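Local atomic coordinates of histidine--tRNA ligase (Thermus thermophilus, PDB entry 1H4V), a protein that catalyses the ATP-dependent attachment of L-histidine to tRNA(His), releasing AMP and diphosphate, and works as a homodimer. Residues Ala85-Arg88 / Ala89-His93. Sequence-based numbering, arbitrary orientation.
Sequences AMVR and AYLEH
Ala85 O accepts the backbone N-H of Ala89 at 3.0 Å, the first i to i+4 link among these residues of helix 83-92. Met86 O takes Tyr90 N at 2.9 Å; the methionine side chain itself turns off to strands 102-111 and 123-132. At Val87, whose O bonds Leu91 N, the side chain lies alongside that of Leu91, CG1 meeting CD2 at 4.1 Å, and both reach Ser292. Arg88 starts with CG anti to the backbone N (chi1 -170°), then bends at chi2 and chi3, which folds the guanidinium back over Ala89 CA and brings NH1 within 3.0 Å of Glu92 OE1. The guanidinium and carboxylate planes stand 38° apart, an oblique salt bridge rather than a coplanar pairing. NH1 also bridges to Asp11 of the second subunit, NE to Glu45, and Glu92 OE1 accepts Ala5 N of the second subunit. A methionine in place of Arg88 would probably leave Glu92, Glu45 and that Asp11 without their shared positive partner. The arrangement is an i to i+4 Arg-Glu salt bridge on a helix of the class II synthetase catalytic domain, set at the dimer interface.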
ATOM      1  N   ALA A  85     -14.344  -5.722   7.332  1.00 14.21           N
ATOM      2  CA  ALA A  85     -13.823  -6.141   6.029  1.00 15.47           C
ATOM      3  C   ALA A  85     -13.067  -7.460   6.145  1.00 16.58           C
ATOM      4  O   ALA A  85     -13.165  -8.321   5.274  1.00 20.08           O
ATOM      5  CB  ALA A  85     -12.903  -5.072   5.463  1.00 12.47           C
ATOM      6  N   MET A  86     -12.312  -7.617   7.225  1.00 17.72           N
ATOM      7  CA  MET A  86     -11.545  -8.842   7.439  1.00 18.41           C
ATOM      8  C   MET A  86     -12.465 -10.007   7.746  1.00 16.31           C
ATOM      9  O   MET A  86     -12.258 -11.103   7.229  1.00 17.38           O
ATOM     10  CB  MET A  86     -10.510  -8.627   8.550  1.00 15.38           C
ATOM     11  CG  MET A  86      -9.459  -7.617   8.104  1.00 21.40           C
ATOM     12  SD  MET A  86      -8.432  -6.911   9.376  1.00 28.25           S
ATOM     13  CE  MET A  86      -7.166  -8.206   9.503  1.00 16.72           C
ATOM     14  N   VAL A  87     -13.483  -9.767   8.570  1.00 14.58           N
ATOM     15  CA  VAL A  87     -14.461 -10.809   8.898  1.00 14.82           C
ATOM     16  C   VAL A  87     -15.190 -11.205   7.612  1.00 15.54           C
ATOM     17  O   VAL A  87     -15.449 -12.383   7.372  1.00 17.29           O
ATOM     18  CB  VAL A  87     -15.517 -10.316   9.912  1.00 14.82           C
ATOM     19  CG1 VAL A  87     -16.640 -11.347  10.033  1.00 15.86           C
ATOM     20  CG2 VAL A  87     -14.876 -10.077  11.267  1.00  8.29           C
ATOM     21  N   ARG A  88     -15.504 -10.210   6.782  1.00 15.57           N
ATOM     22  CA  ARG A  88     -16.187 -10.442   5.517  1.00 15.03           C
ATOM     23  C   ARG A  88     -15.306 -11.296   4.608  1.00 17.00           C
ATOM     24  O   ARG A  88     -15.805 -12.093   3.813  1.00 17.18           O
ATOM     25  CB  ARG A  88     -16.521  -9.100   4.852  1.00 15.70           C
ATOM     26  CG  ARG A  88     -17.452  -9.168   3.631  1.00 13.62           C
ATOM     27  CD  ARG A  88     -16.697  -9.581   2.371  1.00 18.92           C
ATOM     28  NE  ARG A  88     -15.590  -8.669   2.094  1.00 21.49           N
ATOM     29  CZ  ARG A  88     -14.487  -9.010   1.439  1.00 21.14           C
ATOM     30  NH1 ARG A  88     -14.338 -10.245   0.986  1.00 25.77           N
ATOM     31  NH2 ARG A  88     -13.525  -8.125   1.257  1.00 22.04           N
ATOM     32  N   ALA A  89     -13.992 -11.137   4.731  1.00 16.64           N
ATOM     33  CA  ALA A  89     -13.059 -11.917   3.921  1.00 16.18           C
ATOM     34  C   ALA A  89     -12.942 -13.349   4.457  1.00 15.07           C
ATOM     35  O   ALA A  89     -12.866 -14.301   3.681  1.00 15.61           O
ATOM     36  CB  ALA A  89     -11.678 -11.243   3.902  1.00 15.64           C
ATOM     37  N   TYR A  90     -12.928 -13.489   5.779  1.00 13.37           N
ATOM     38  CA  TYR A  90     -12.830 -14.795   6.429  1.00 16.92           C
ATOM     39  C   TYR A  90     -14.016 -15.650   5.965  1.00 18.77           C
ATOM     40  O   TYR A  90     -13.884 -16.850   5.706  1.00 18.46           O
ATOM     41  CB  TYR A  90     -12.880 -14.600   7.948  1.00 17.71           C
ATOM     42  CG  TYR A  90     -12.943 -15.860   8.784  1.00 19.04           C
ATOM     43  CD1 TYR A  90     -11.785 -16.416   9.335  1.00 23.18           C
ATOM     44  CD2 TYR A  90     -14.168 -16.459   9.086  1.00 16.67           C
ATOM     45  CE1 TYR A  90     -11.846 -17.537  10.179  1.00 19.90           C
ATOM     46  CE2 TYR A  90     -14.244 -17.579   9.924  1.00 16.39           C
ATOM     47  CZ  TYR A  90     -13.082 -18.111  10.471  1.00 20.29           C
ATOM     48  OH  TYR A  90     -13.153 -19.199  11.323  1.00 20.37           O
ATOM     49  N   LEU A  91     -15.169 -15.002   5.856  1.00 18.61           N
ATOM     50  CA  LEU A  91     -16.396 -15.644   5.411  1.00 20.06           C
ATOM     51  C   LEU A  91     -16.348 -15.994   3.928  1.00 19.20           C
ATOM     52  O   LEU A  91     -16.602 -17.137   3.544  1.00 17.90           O
ATOM     53  CB  LEU A  91     -17.589 -14.711   5.659  1.00 19.76           C
ATOM     54  CG  LEU A  91     -18.472 -14.900   6.897  1.00 20.54           C
ATOM     55  CD1 LEU A  91     -17.765 -15.699   7.980  1.00 16.75           C
ATOM     56  CD2 LEU A  91     -18.895 -13.537   7.395  1.00 13.78           C
ATOM     57  N   GLU A  92     -16.013 -15.012   3.099  1.00 18.16           N
ATOM     58  CA  GLU A  92     -15.987 -15.227   1.661  1.00 20.97           C
ATOM     59  C   GLU A  92     -15.063 -16.355   1.214  1.00 21.44           C
ATOM     60  O   GLU A  92     -15.405 -17.118   0.308  1.00 20.35           O
ATOM     61  CB  GLU A  92     -15.600 -13.929   0.937  1.00 24.35           C
ATOM     62  CG  GLU A  92     -15.772 -13.991  -0.576  1.00 29.64           C
ATOM     63  CD  GLU A  92     -15.585 -12.650  -1.266  1.00 32.69           C
ATOM     64  OE1 GLU A  92     -16.202 -11.655  -0.827  1.00 37.51           O
ATOM     65  OE2 GLU A  92     -14.832 -12.589  -2.258  1.00 38.77           O
ATOM     66  N   HIS A  93     -13.906 -16.480   1.856  1.00 20.89           N
ATOM     67  CA  HIS A  93     -12.953 -17.505   1.459  1.00 20.68           C
ATOM     68  C   HIS A  93     -13.002 -18.805   2.245  1.00 21.46           C
ATOM     69  O   HIS A  93     -12.107 -19.634   2.125  1.00 21.45           O
ATOM     70  CB  HIS A  93     -11.548 -16.907   1.477  1.00 21.90           C
ATOM     71  CG  HIS A  93     -11.412 -15.724   0.574  1.00 26.28           C
ATOM     72  ND1 HIS A  93     -11.420 -15.836  -0.800  1.00 25.93           N
ATOM     73  CD2 HIS A  93     -11.381 -14.395   0.843  1.00 27.68           C
ATOM     74  CE1 HIS A  93     -11.407 -14.629  -1.339  1.00 26.49           C
ATOM     75  NE2 HIS A  93     -11.384 -13.738  -0.364  1.00 28.78           N
TER